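Local atomic coordinates of beta-agarase AgaA (PDB entry 3WZ1), a protein that hydrolyses the beta-1,4-galactosidic linkages of agarose from within the chain, giving neoagarotetraose as its main product. Residues K73-S78 / T263-W268; R107-N112 / D184-V189; D195-E200 / G221-T226. All coordinates share one frame; numbering follows the deposited sequence.

Contact 1: residues K73-S78 / T263-W268; sequences KLAITS and TYYVDW. With NA (sodium ion), chain B.
OD1 of D267 is gripped twice: the sodium ion binds it at 2.4 Å, and NZ of K73 makes a salt bridge to the same oxygen at 3.0 Å. The ammonium comes from above the carboxylate plane, 68° out of it. K73 gets there by a chain bent at chi2 (-75°), which lays CD against CA of D267, and again at chi4. The ion also takes the backbone O of D267; G72, D4 and D28 supply its other protein ligands. NH1 of R107 makes a salt bridge to OD2, so the carboxylate, flanked by K73, R107 and the sodium ion, is probably held ionised. Beyond this site the strands pair antiparallel. L74 and V266 form one hydrogen-bonded pair, I76 and Y264 the next, where N of Y264 reaches O of I76 at 2.8 Å and 176°. On the L74 face, CB of I76 lies 3.9 Å from CD2 of Y264, and I236 of strand 232-239 packs on L74, Y264 and V266. On the A75 face, CG2 of T263 sits 3.5 Å above the Y265 ring plane, offset toward its rim. Opposite R107 of strand 102-109, D267 and W268 form a classic beta bulge, in the beta-jelly-roll of this GH16 catalytic domain.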
ATOM      1  N   LYS A  73      -6.102 -13.902  -6.738  1.00 12.59           N
ATOM      2  CA  LYS A  73      -5.207 -12.774  -6.471  1.00 12.40           C
ATOM      3  C   LYS A  73      -5.631 -11.561  -7.269  1.00 11.55           C
ATOM      4  O   LYS A  73      -6.038 -11.683  -8.428  1.00 10.63           O
ATOM      5  CB  LYS A  73      -3.773 -13.098  -6.916  1.00 14.49           C
ATOM      6  CG  LYS A  73      -3.184 -14.403  -6.391  1.00 17.07           C
ATOM      7  CD  LYS A  73      -2.817 -14.264  -4.949  1.00 18.26           C
ATOM      8  CE  LYS A  73      -2.143 -15.515  -4.395  1.00 19.21           C
ATOM      9  NZ  LYS A  73      -3.161 -16.531  -3.996  1.00 20.89           N
ATOM     10  N   LEU A  74      -5.482 -10.393  -6.657  1.00 10.30           N
ATOM     11  CA  LEU A  74      -5.402  -9.157  -7.425  1.00  9.98           C
ATOM     12  C   LEU A  74      -4.004  -9.034  -8.011  1.00  9.87           C
ATOM     13  O   LEU A  74      -3.009  -9.207  -7.312  1.00  9.86           O
ATOM     14  CB  LEU A  74      -5.708  -7.959  -6.532  1.00 10.06           C
ATOM     15  CG  LEU A  74      -5.411  -6.561  -7.078  1.00  9.57           C
ATOM     16  CD1 LEU A  74      -6.392  -6.169  -8.170  1.00  9.44           C
ATOM     17  CD2 LEU A  74      -5.482  -5.568  -5.943  1.00  9.69           C
ATOM     18  N   ALA A  75      -3.938  -8.719  -9.310  1.00  9.12           N
ATOM     19  CA  ALA A  75      -2.680  -8.490 -10.008  1.00  9.06           C
ATOM     20  C   ALA A  75      -2.604  -7.042 -10.427  1.00  8.78           C
ATOM     21  O   ALA A  75      -3.551  -6.513 -11.023  1.00  9.10           O
ATOM     22  CB  ALA A  75      -2.563  -9.381 -11.240  1.00  9.35           C
ATOM     23  N   ILE A  76      -1.490  -6.415 -10.077  1.00  8.50           N
ATOM     24  CA  ILE A  76      -1.110  -5.094 -10.518  1.00  8.37           C
ATOM     25  C   ILE A  76       0.113  -5.286 -11.400  1.00  8.74           C
ATOM     26  O   ILE A  76       1.195  -5.670 -10.908  1.00  8.28           O
ATOM     27  CB  ILE A  76      -0.756  -4.200  -9.321  1.00  8.45           C
ATOM     28  CG1 ILE A  76      -1.907  -4.052  -8.332  1.00  8.57           C
ATOM     29  CG2 ILE A  76      -0.214  -2.841  -9.786  1.00  8.26           C
ATOM     30  CD1 ILE A  76      -3.157  -3.396  -8.898  1.00  8.55           C
ATOM     31  N   THR A  77      -0.019  -4.991 -12.686  1.00  8.79           N
ATOM     32  CA  THR A  77       1.090  -5.215 -13.610  1.00  9.03           C
ATOM     33  C   THR A  77       1.622  -3.883 -14.173  1.00  9.12           C
ATOM     34  O   THR A  77       1.234  -2.795 -13.734  1.00  8.84           O
ATOM     35  CB  THR A  77       0.722  -6.279 -14.655  1.00  9.25           C
ATOM     36  OG1 THR A  77       1.903  -6.752 -15.326  1.00 10.08           O
ATOM     37  CG2 THR A  77      -0.296  -5.756 -15.641  1.00  9.40           C
ATOM     38  N   SER A  78       2.574  -4.005 -15.082  1.00  9.27           N
ATOM     39  CA  SER A  78       3.357  -2.893 -15.586  1.00  9.37           C
ATOM     40  C   SER A  78       3.707  -3.150 -17.044  1.00  9.70           C
ATOM     41  O   SER A  78       3.790  -4.303 -17.497  1.00 10.27           O
ATOM     42  CB  SER A  78       4.625  -2.695 -14.763  1.00  9.31           C
ATOM     43  OG  SER A  78       5.449  -3.848 -14.766  1.00  9.36           O
ATOM     44  N   THR A 263       4.949  -7.981 -12.212  1.00  9.23           N
ATOM     45  CA  THR A 263       3.635  -7.992 -11.595  1.00  9.39           C
ATOM     46  C   THR A 263       3.714  -8.132 -10.081  1.00  9.27           C
ATOM     47  O   THR A 263       4.478  -8.951  -9.552  1.00 10.35           O
ATOM     48  CB  THR A 263       2.748  -9.102 -12.199  1.00  9.70           C
ATOM     49  OG1 THR A 263       2.688  -8.919 -13.622  1.00  9.90           O
ATOM     50  CG2 THR A 263       1.346  -9.048 -11.653  1.00 10.01           C
ATOM     51  N   TYR A 264       2.877  -7.329  -9.422  1.00  8.64           N
ATOM     52  CA  TYR A 264       2.711  -7.275  -7.952  1.00  8.37           C
ATOM     53  C   TYR A 264       1.395  -7.949  -7.646  1.00  8.51           C
ATOM     54  O   TYR A 264       0.387  -7.623  -8.262  1.00  8.19           O
ATOM     55  CB  TYR A 264       2.693  -5.797  -7.548  1.00  8.32           C
ATOM     56  CG  TYR A 264       2.131  -5.364  -6.205  1.00  8.28           C
ATOM     57  CD1 TYR A 264       2.408  -6.046  -5.019  1.00  8.29           C
ATOM     58  CD2 TYR A 264       1.383  -4.206  -6.110  1.00  8.18           C
ATOM     59  CE1 TYR A 264       1.922  -5.596  -3.814  1.00  8.41           C
ATOM     60  CE2 TYR A 264       0.919  -3.730  -4.890  1.00  8.28           C
ATOM     61  CZ  TYR A 264       1.165  -4.445  -3.744  1.00  8.40           C
ATOM     62  OH  TYR A 264       0.685  -3.970  -2.520  1.00  8.97           O
ATOM     63  N   TYR A 265       1.393  -8.923  -6.736  1.00  8.56           N
ATOM     64  CA  TYR A 265       0.194  -9.728  -6.459  1.00  8.95           C
ATOM     65  C   TYR A 265      -0.295  -9.524  -5.051  1.00  8.83           C
ATOM     66  O   TYR A 265       0.507  -9.504  -4.119  1.00  8.54           O
ATOM     67  CB  TYR A 265       0.461 -11.236  -6.638  1.00  9.54           C
ATOM     68  CG  TYR A 265       0.844 -11.629  -8.030  1.00 10.14           C
ATOM     69  CD1 TYR A 265      -0.116 -11.867  -8.996  1.00 10.76           C
ATOM     70  CD2 TYR A 265       2.178 -11.772  -8.375  1.00 10.85           C
ATOM     71  CE1 TYR A 265       0.243 -12.242 -10.280  1.00 11.47           C
ATOM     72  CE2 TYR A 265       2.541 -12.123  -9.658  1.00 11.38           C
ATOM     73  CZ  TYR A 265       1.572 -12.368 -10.592  1.00 11.62           C
ATOM     74  OH  TYR A 265       1.951 -12.704 -11.887  1.00 13.71           O
ATOM     75  N   VAL A 266      -1.606  -9.396  -4.906  1.00  8.33           N
ATOM     76  CA  VAL A 266      -2.226  -9.225  -3.592  1.00  8.32           C
ATOM     77  C   VAL A 266      -3.215 -10.353  -3.372  1.00  8.42           C
ATOM     78  O   VAL A 266      -4.213 -10.465  -4.072  1.00  8.40           O
ATOM     79  CB  VAL A 266      -2.875  -7.830  -3.486  1.00  8.54           C
ATOM     80  CG1 VAL A 266      -3.633  -7.678  -2.163  1.00  8.77           C
ATOM     81  CG2 VAL A 266      -1.810  -6.758  -3.638  1.00  8.48           C
ATOM     82  N   ASP A 267      -2.922 -11.209  -2.392  1.00  8.39           N
ATOM     83  CA  ASP A 267      -3.818 -12.305  -2.011  1.00  8.98           C
ATOM     84  C   ASP A 267      -5.070 -11.780  -1.320  1.00  9.21           C
ATOM     85  O   ASP A 267      -6.185 -12.270  -1.552  1.00  9.45           O
ATOM     86  CB  ASP A 267      -3.082 -13.303  -1.095  1.00  9.56           C
ATOM     87  CG  ASP A 267      -3.823 -14.607  -0.931  1.00 10.29           C
ATOM     88  OD1 ASP A 267      -4.604 -15.009  -1.816  1.00 10.56           O
ATOM     89  OD2 ASP A 267      -3.613 -15.258   0.120  1.00 11.63           O
ATOM     90  N   TRP A 268      -4.897 -10.789  -0.446  1.00  9.09           N
ATOM     91  CA  TRP A 268      -6.039 -10.193   0.257  1.00  9.52           C
ATOM     92  C   TRP A 268      -5.721  -8.810   0.779  1.00  9.25           C
ATOM     93  O   TRP A 268      -4.561  -8.477   1.048  1.00  9.26           O
ATOM     94  CB  TRP A 268      -6.540 -11.076   1.427  1.00 10.85           C
ATOM     95  CG  TRP A 268      -5.717 -11.067   2.754  1.00 12.53           C
ATOM     96  CD1 TRP A 268      -5.447  -9.999   3.604  1.00 12.73           C
ATOM     97  CD2 TRP A 268      -5.182 -12.211   3.406  1.00 13.49           C
ATOM     98  NE1 TRP A 268      -4.744 -10.423   4.702  1.00 13.27           N
ATOM     99  CE2 TRP A 268      -4.568 -11.785   4.587  1.00 14.67           C
ATOM    100  CE3 TRP A 268      -5.132 -13.571   3.066  1.00 13.88           C
ATOM    101  CZ2 TRP A 268      -3.935 -12.660   5.439  1.00 13.94           C
ATOM    102  CZ3 TRP A 268      -4.530 -14.424   3.906  1.00 14.72           C
ATOM    103  CH2 TRP A 268      -3.918 -13.974   5.088  1.00 15.01           C
TER
HETATM  104 NA    NA B 401      -6.861 -14.345  -2.305  1.00 10.80          NA

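Contact 2: residues R107-N112 / D184-V189; sequences RAKLSN and DAFHRV
K109 and F186 carry the side-chain packing where the end of strand 102-109 pairs with the start of strand 187-195, antiparallel neighbours in the jelly roll of the GH16 catalytic domain. Their short axes lie 126° apart, far from straight antiparallel and consistent with a marked twist here. D184 and A185 give mainly backbone: CE of K109 lies near C of D184, and CG passes 3.7 Å from O of A185, a course set by an extended chain with CG anti to the backbone N (chi1 -173°). F186 offers its ring to K109: CB of K109 stands over the ring centre, 3.7 Å from the centroid and 5° off the normal, a CH-pi contact, and K73 makes a cation-pi contact with the same ring. CA of F186 makes a CA-H...O contact with O of A108. H187 forms the hydrogen-bonded pair with A108: N of A108 gives to O of H187 at 2.9 Å, and N of H187 returns a bond to O of A108 at 3.0 Å. The H187 imidazole is engaged elsewhere, ND1 bonding D204. R188 faces R107 as a non-hydrogen-bonded pair, CA to CA 4.1 Å, but its guanidinium leads away to E105. R107 reaches back to F186: its guanidinium, salt-bridged to D267, has CB of F186 3.5 Å over its centre, and a water in its plane accepts from NH2 at 2.8 Å and donates to O of F186.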
ATOM      1  N   ARG A 107      -1.992  -9.083   2.363  1.00  8.25           N
ATOM      2  CA  ARG A 107      -1.056 -10.175   2.140  1.00  8.14           C
ATOM      3  C   ARG A 107      -0.679 -10.126   0.671  1.00  7.97           C
ATOM      4  O   ARG A 107      -1.547 -10.189  -0.207  1.00  7.68           O
ATOM      5  CB  ARG A 107      -1.673 -11.529   2.504  1.00  8.24           C
ATOM      6  CG  ARG A 107      -0.748 -12.717   2.226  1.00  8.82           C
ATOM      7  CD  ARG A 107      -1.313 -14.036   2.713  1.00  9.44           C
ATOM      8  NE  ARG A 107      -0.257 -15.052   2.686  1.00  9.96           N
ATOM      9  CZ  ARG A 107      -0.151 -16.040   1.794  1.00 10.36           C
ATOM     10  NH1 ARG A 107      -1.036 -16.216   0.826  1.00 10.96           N
ATOM     11  NH2 ARG A 107       0.863 -16.881   1.886  1.00 11.29           N
ATOM     12  N   ALA A 108       0.610  -9.946   0.411  1.00  8.14           N
ATOM     13  CA  ALA A 108       1.049  -9.557  -0.943  1.00  8.46           C
ATOM     14  C   ALA A 108       2.462  -9.979  -1.249  1.00  8.88           C
ATOM     15  O   ALA A 108       3.250 -10.219  -0.336  1.00  8.82           O
ATOM     16  CB  ALA A 108       0.912  -8.055  -1.138  1.00  8.98           C
ATOM     17  N   LYS A 109       2.748 -10.089  -2.551  1.00  9.33           N
ATOM     18  CA  LYS A 109       4.081 -10.434  -3.064  1.00  9.80           C
ATOM     19  C   LYS A 109       4.519  -9.298  -3.960  1.00  9.27           C
ATOM     20  O   LYS A 109       3.948  -9.099  -5.029  1.00  8.64           O
ATOM     21  CB  LYS A 109       4.032 -11.751  -3.838  1.00 11.23           C
ATOM     22  CG  LYS A 109       5.405 -12.273  -4.257  1.00 12.63           C
ATOM     23  CD  LYS A 109       5.271 -13.633  -4.902  1.00 15.03           C
ATOM     24  CE  LYS A 109       6.611 -14.161  -5.392  1.00 17.21           C
ATOM     25  NZ  LYS A 109       6.366 -15.296  -6.324  1.00 20.75           N
ATOM     26  N   LEU A 110       5.525  -8.558  -3.521  1.00  8.79           N
ATOM     27  CA  LEU A 110       6.052  -7.420  -4.285  1.00  8.77           C
ATOM     28  C   LEU A 110       6.457  -7.839  -5.691  1.00  8.66           C
ATOM     29  O   LEU A 110       6.931  -8.958  -5.903  1.00  8.69           O
ATOM     30  CB  LEU A 110       7.302  -6.838  -3.640  1.00  8.84           C
ATOM     31  CG  LEU A 110       7.307  -6.590  -2.133  1.00  9.00           C
ATOM     32  CD1 LEU A 110       8.615  -5.935  -1.712  1.00  8.85           C
ATOM     33  CD2 LEU A 110       6.097  -5.776  -1.690  1.00  8.63           C
ATOM     34  N   SER A 111       6.326  -6.929  -6.643  1.00  8.55           N
ATOM     35  CA  SER A 111       6.927  -7.159  -7.935  1.00  8.56           C
ATOM     36  C   SER A 111       8.453  -7.114  -7.826  1.00  8.75           C
ATOM     37  O   SER A 111       9.013  -6.417  -6.975  1.00  8.74           O
ATOM     38  CB  SER A 111       6.464  -6.110  -8.938  1.00  8.57           C
ATOM     39  OG  SER A 111       6.960  -4.825  -8.579  1.00  9.01           O
ATOM     40  N   ASN A 112       9.119  -7.844  -8.731  1.00  9.20           N
ATOM     41  CA  ASN A 112      10.565  -7.869  -8.771  1.00  9.98           C
ATOM     42  C   ASN A 112      11.038  -6.767  -9.701  1.00 10.02           C
ATOM     43  O   ASN A 112      11.560  -7.008 -10.785  1.00 10.13           O
ATOM     44  CB  ASN A 112      11.016  -9.249  -9.227  1.00 10.50           C
ATOM     45  CG  ASN A 112      12.513  -9.429  -9.194  1.00 11.12           C
ATOM     46  OD1 ASN A 112      13.280  -8.539  -8.845  1.00 11.71           O
ATOM     47  ND2 ASN A 112      12.933 -10.646  -9.575  1.00 12.86           N
ATOM     48  N   ASP A 184      10.238 -12.451  -2.479  1.00 12.23           N
ATOM     49  CA  ASP A 184      10.285 -13.884  -2.743  1.00 12.94           C
ATOM     50  C   ASP A 184       9.062 -14.691  -2.313  1.00 12.93           C
ATOM     51  O   ASP A 184       8.962 -15.872  -2.654  1.00 14.26           O
ATOM     52  CB  ASP A 184      11.518 -14.498  -2.080  1.00 13.80           C
ATOM     53  CG  ASP A 184      12.811 -14.122  -2.773  1.00 15.41           C
ATOM     54  OD1 ASP A 184      12.771 -13.649  -3.918  1.00 16.86           O
ATOM     55  OD2 ASP A 184      13.881 -14.326  -2.149  1.00 17.75           O
ATOM     56  N   ALA A 185       8.147 -14.091  -1.555  1.00 11.32           N
ATOM     57  CA  ALA A 185       6.983 -14.801  -1.045  1.00 10.63           C
ATOM     58  C   ALA A 185       5.895 -13.827  -0.705  1.00 10.08           C
ATOM     59  O   ALA A 185       6.137 -12.621  -0.653  1.00  9.92           O
ATOM     60  CB  ALA A 185       7.346 -15.613   0.202  1.00 10.83           C
ATOM     61  N   PHE A 186       4.693 -14.340  -0.473  1.00  9.99           N
ATOM     62  CA  PHE A 186       3.638 -13.520   0.119  1.00  9.89           C
ATOM     63  C   PHE A 186       3.930 -13.239   1.598  1.00 10.16           C
ATOM     64  O   PHE A 186       4.289 -14.140   2.347  1.00 11.29           O
ATOM     65  CB  PHE A 186       2.273 -14.165  -0.047  1.00  9.89           C
ATOM     66  CG  PHE A 186       1.768 -14.109  -1.445  1.00  9.79           C
ATOM     67  CD1 PHE A 186       2.176 -15.045  -2.377  1.00  9.70           C
ATOM     68  CD2 PHE A 186       0.913 -13.104  -1.843  1.00  9.77           C
ATOM     69  CE1 PHE A 186       1.712 -14.988  -3.680  1.00  9.55           C
ATOM     70  CE2 PHE A 186       0.450 -13.036  -3.146  1.00  9.77           C
ATOM     71  CZ  PHE A 186       0.863 -13.980  -4.069  1.00  9.91           C
ATOM     72  N   HIS A 187       3.775 -11.988   1.991  1.00  9.51           N
ATOM     73  CA  HIS A 187       3.928 -11.579   3.393  1.00  9.75           C
ATOM     74  C   HIS A 187       2.738 -10.745   3.762  1.00 10.23           C
ATOM     75  O   HIS A 187       2.092 -10.148   2.881  1.00  9.55           O
ATOM     76  CB  HIS A 187       5.186 -10.744   3.577  1.00  9.82           C
ATOM     77  CG  HIS A 187       6.434 -11.541   3.426  1.00 10.11           C
ATOM     78  ND1 HIS A 187       7.013 -12.215   4.483  1.00 10.47           N
ATOM     79  CD2 HIS A 187       7.188 -11.820   2.336  1.00 10.33           C
ATOM     80  CE1 HIS A 187       8.075 -12.865   4.049  1.00 10.55           C
ATOM     81  NE2 HIS A 187       8.214 -12.630   2.754  1.00 10.46           N
ATOM     82  N   ARG A 188       2.432 -10.673   5.051  1.00 10.57           N
ATOM     83  CA  ARG A 188       1.319  -9.831   5.435  1.00 11.77           C
ATOM     84  C   ARG A 188       1.831  -8.636   6.187  1.00 11.56           C
ATOM     85  O   ARG A 188       2.714  -8.757   7.040  1.00 13.05           O
ATOM     86  CB  ARG A 188       0.210 -10.599   6.146  1.00 14.17           C
ATOM     87  CG  ARG A 188       0.501 -11.064   7.512  1.00 15.34           C
ATOM     88  CD  ARG A 188      -0.768 -11.719   8.058  1.00 15.17           C
ATOM     89  NE  ARG A 188      -0.500 -12.368   9.327  1.00 15.96           N
ATOM     90  CZ  ARG A 188      -1.079 -12.105  10.496  1.00 15.21           C
ATOM     91  NH1 ARG A 188      -1.979 -11.141  10.633  1.00 14.97           N
ATOM     92  NH2 ARG A 188      -0.752 -12.855  11.547  1.00 15.10           N
ATOM     93  N   VAL A 189       1.345  -7.469   5.811  1.00 10.08           N
ATOM     94  CA  VAL A 189       1.791  -6.234   6.421  1.00  9.62           C
ATOM     95  C   VAL A 189       0.535  -5.477   6.800  1.00  9.00           C
ATOM     96  O   VAL A 189      -0.362  -5.297   5.982  1.00  9.09           O
ATOM     97  CB  VAL A 189       2.677  -5.400   5.480  1.00  9.98           C
ATOM     98  CG1 VAL A 189       3.227  -4.192   6.191  1.00 10.09           C
ATOM     99  CG2 VAL A 189       3.812  -6.263   4.954  1.00 10.27           C
TER
HETATM  100  O   HOH W   1       1.878 -14.261   4.175  1.00 16.33           O
HETATM  101  O   HOH W   2       3.365 -16.923   3.126  1.00 28.27           O

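Contact 3: residues D195-E200 / G221-T226. With NA (sodium ion), chain C.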
ATOM      1  N   ASP A 195      -5.609   6.070  16.333  1.00  9.74           N
ATOM      2  CA  ASP A 195      -6.109   7.422  16.529  1.00 10.15           C
ATOM      3  C   ASP A 195      -5.178   8.349  15.753  1.00 10.19           C
ATOM      4  O   ASP A 195      -4.221   7.877  15.139  1.00  9.78           O
ATOM      5  CB  ASP A 195      -6.225   7.742  18.040  1.00 10.21           C
ATOM      6  CG  ASP A 195      -4.904   7.689  18.772  1.00 11.25           C
ATOM      7  OD1 ASP A 195      -3.971   8.437  18.402  1.00 11.86           O
ATOM      8  OD2 ASP A 195      -4.799   6.910  19.749  1.00 11.19           O
ATOM      9  N   PRO A 196      -5.456   9.660  15.726  1.00 10.26           N
ATOM     10  CA  PRO A 196      -4.683  10.525  14.850  1.00 10.33           C
ATOM     11  C   PRO A 196      -3.198  10.628  15.189  1.00 10.42           C
ATOM     12  O   PRO A 196      -2.446  11.163  14.390  1.00 10.60           O
ATOM     13  CB  PRO A 196      -5.358  11.894  15.041  1.00 10.29           C
ATOM     14  CG  PRO A 196      -6.777  11.547  15.341  1.00 10.45           C
ATOM     15  CD  PRO A 196      -6.650  10.340  16.239  1.00 10.63           C
ATOM     16  N   TRP A 197      -2.795  10.161  16.366  1.00 10.65           N
ATOM     17  CA  TRP A 197      -1.424  10.270  16.823  1.00 11.21           C
ATOM     18  C   TRP A 197      -0.759   8.924  17.096  1.00 10.79           C
ATOM     19  O   TRP A 197       0.298   8.877  17.747  1.00 11.15           O
ATOM     20  CB  TRP A 197      -1.371  11.128  18.089  1.00 11.89           C
ATOM     21  CG  TRP A 197      -1.967  12.470  17.879  1.00 12.80           C
ATOM     22  CD1 TRP A 197      -3.147  12.931  18.379  1.00 13.50           C
ATOM     23  CD2 TRP A 197      -1.438  13.521  17.069  1.00 13.03           C
ATOM     24  NE1 TRP A 197      -3.368  14.216  17.959  1.00 14.23           N
ATOM     25  CE2 TRP A 197      -2.339  14.598  17.143  1.00 13.78           C
ATOM     26  CE3 TRP A 197      -0.285  13.663  16.304  1.00 13.43           C
ATOM     27  CZ2 TRP A 197      -2.121  15.800  16.471  1.00 14.04           C
ATOM     28  CZ3 TRP A 197      -0.091  14.854  15.620  1.00 13.64           C
ATOM     29  CH2 TRP A 197      -0.990  15.907  15.726  1.00 14.29           C
ATOM     30  N   HIS A 198      -1.313   7.820  16.586  1.00 10.20           N
ATOM     31  CA  HIS A 198      -0.780   6.519  16.943  1.00 10.26           C
ATOM     32  C   HIS A 198      -0.998   5.479  15.864  1.00  9.97           C
ATOM     33  O   HIS A 198      -2.132   5.102  15.570  1.00  9.90           O
ATOM     34  CB  HIS A 198      -1.398   6.062  18.254  1.00 10.57           C
ATOM     35  CG  HIS A 198      -0.751   4.844  18.824  1.00 11.06           C
ATOM     36  ND1 HIS A 198       0.286   4.912  19.728  1.00 11.71           N
ATOM     37  CD2 HIS A 198      -0.995   3.528  18.628  1.00 11.69           C
ATOM     38  CE1 HIS A 198       0.657   3.692  20.059  1.00 11.95           C
ATOM     39  NE2 HIS A 198      -0.104   2.833  19.408  1.00 11.56           N
ATOM     40  N   LEU A 199       0.111   5.047  15.282  1.00  9.85           N
ATOM     41  CA  LEU A 199       0.173   3.959  14.299  1.00  9.90           C
ATOM     42  C   LEU A 199       1.044   2.819  14.796  1.00  9.98           C
ATOM     43  O   LEU A 199       2.141   3.046  15.339  1.00 10.42           O
ATOM     44  CB  LEU A 199       0.809   4.482  13.013  1.00  9.89           C
ATOM     45  CG  LEU A 199       0.155   5.689  12.341  1.00 10.21           C
ATOM     46  CD1 LEU A 199       0.972   6.065  11.132  1.00 10.51           C
ATOM     47  CD2 LEU A 199      -1.276   5.412  11.923  1.00 10.66           C
ATOM     48  N   GLU A 200       0.588   1.586  14.565  1.00  9.80           N
ATOM     49  CA  GLU A 200       1.389   0.391  14.837  1.00  9.77           C
ATOM     50  C   GLU A 200       1.548  -0.431  13.575  1.00  9.69           C
ATOM     51  O   GLU A 200       0.553  -0.746  12.919  1.00  9.78           O
ATOM     52  CB  GLU A 200       0.751  -0.477  15.920  1.00 10.13           C
ATOM     53  CG  GLU A 200       0.622   0.215  17.272  1.00 10.31           C
ATOM     54  CD  GLU A 200      -0.315  -0.484  18.234  1.00 10.86           C
ATOM     55  OE1 GLU A 200      -0.968  -1.490  17.893  1.00 10.78           O
ATOM     56  OE2 GLU A 200      -0.405   0.017  19.391  1.00 12.33           O
ATOM     57  N   GLY A 221       3.562  20.632  12.083  1.00 18.37           N
ATOM     58  CA  GLY A 221       2.243  21.223  12.240  1.00 17.88           C
ATOM     59  C   GLY A 221       1.434  21.325  10.973  1.00 16.39           C
ATOM     60  O   GLY A 221       0.508  22.128  10.900  1.00 17.80           O
ATOM     61  N   PHE A 222       1.743  20.492   9.969  1.00 15.63           N
ATOM     62  CA  PHE A 222       1.016  20.525   8.708  1.00 15.84           C
ATOM     63  C   PHE A 222      -0.466  20.166   8.826  1.00 15.19           C
ATOM     64  O   PHE A 222      -1.267  20.566   7.974  1.00 16.47           O
ATOM     65  CB  PHE A 222       1.655  19.596   7.660  1.00 16.20           C
ATOM     66  CG  PHE A 222       3.055  19.974   7.230  1.00 17.41           C
ATOM     67  CD1 PHE A 222       3.623  21.196   7.541  1.00 18.05           C
ATOM     68  CD2 PHE A 222       3.788  19.080   6.458  1.00 17.38           C
ATOM     69  CE1 PHE A 222       4.909  21.510   7.108  1.00 18.29           C
ATOM     70  CE2 PHE A 222       5.065  19.382   6.024  1.00 18.56           C
ATOM     71  CZ  PHE A 222       5.630  20.599   6.354  1.00 18.51           C
ATOM     72  N   THR A 223      -0.828  19.389   9.850  1.00 14.65           N
ATOM     73  CA  THR A 223      -2.215  19.042  10.093  1.00 14.08           C
ATOM     74  C   THR A 223      -2.934  20.013  11.042  1.00 14.89           C
ATOM     75  O   THR A 223      -4.083  19.786  11.380  1.00 14.60           O
ATOM     76  CB  THR A 223      -2.365  17.620  10.678  1.00 13.24           C
ATOM     77  OG1 THR A 223      -1.928  17.586  12.037  1.00 12.54           O
ATOM     78  CG2 THR A 223      -1.577  16.595   9.840  1.00 13.54           C
ATOM     79  N   GLY A 224      -2.279  21.097  11.456  1.00 15.90           N
ATOM     80  CA  GLY A 224      -2.961  22.089  12.287  1.00 16.21           C
ATOM     81  C   GLY A 224      -3.450  21.502  13.601  1.00 15.67           C
ATOM     82  O   GLY A 224      -4.522  21.879  14.086  1.00 17.30           O
ATOM     83  N   GLY A 225      -2.696  20.562  14.168  1.00 15.46           N
ATOM     84  CA  GLY A 225      -3.039  19.943  15.455  1.00 15.34           C
ATOM     85  C   GLY A 225      -4.080  18.828  15.431  1.00 15.36           C
ATOM     86  O   GLY A 225      -4.528  18.369  16.486  1.00 16.18           O
ATOM     87  N   THR A 226      -4.460  18.383  14.235  1.00 13.93           N
ATOM     88  CA  THR A 226      -5.495  17.359  14.086  1.00 13.52           C
ATOM     89  C   THR A 226      -4.956  15.941  13.888  1.00 13.13           C
ATOM     90  O   THR A 226      -5.710  14.977  14.090  1.00 12.73           O
ATOM     91  CB  THR A 226      -6.447  17.681  12.921  1.00 13.58           C
ATOM     92  OG1 THR A 226      -5.732  17.641  11.674  1.00 13.85           O
ATOM     93  CG2 THR A 226      -7.080  19.064  13.067  1.00 14.33           C
TER
HETATM   94 NA    NA C 402      -6.052  15.699  10.362  1.00 14.44          NA
HETATM   95  O   HOH W   3      -5.596  16.243  17.958  1.00 28.96           O
HETATM   96  O   HOH W   4      -8.241  17.039   9.882  1.00 19.80           O
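W197 and G225 meet through water and at a ring edge. The water accepts from NE1 of W197 at 3.0 Å and donates to O of G225 at 2.8 Å, lying in the indole plane. The same carbonyl oxygen lies in that plane, 3.5 Å from CZ2 of W197, so one edge of the indole faces the loop. Van der Waals contacts are few: CB of P196 touches O of T226 at 3.2 Å, and CH2 of W197 passes OG1 of T223, which is hydrogen-bonded to D218. With 147 Å² buried in all, this is a light surface contact. Bonds within each segment fix the local shape. OD1 of D195 uses its anti lone pair to accept from N of W197, an Asx turn on the type I turn D195 to H198, and NE2 of H198 bonds OE2 of E200 in the H198 ring plane. In the loop, O of T223 accepts from both N and OG1 of T226, the hydroxyl at 2.7 Å. Metal binding uses the same hydroxyl: OG1 of T226, turned between the backbone N and carbonyl carbon (chi1 65°), binds sodium at 2.4 Å, with a water, E128, G227 and S229 completing the site. E128 directly precedes E129, the predicted nucleophile. The hairpin turn between strands 187-195 and 198-203 thus touches the loop from helix 214-217 to strand 232-239, while F222 and T223 pack on strand 150-158.

In the fold
Contact 1 is buried, whereas contacts 2 and 3 lie at the surface. The first two form one continuous patch, because strand 264-276 runs beside both 73-80 and 102-109; O of Y265 probably accepts from N of K109. Regular backbone pairing dominates contact 1, while contact 2 has a single hydrogen-bonded pair and relies on aromatic, cationic and water contacts. Contact 3, centred about 31 Å from the centre of contact 1 and on the opposite side of the chain's centre, joins turn to loop by water and edge packing. Strands 187-195 and 198-203 link it to contact 2. Contacts 1 and 3 each supply one residue, D267 and T226, to a separate sodium site.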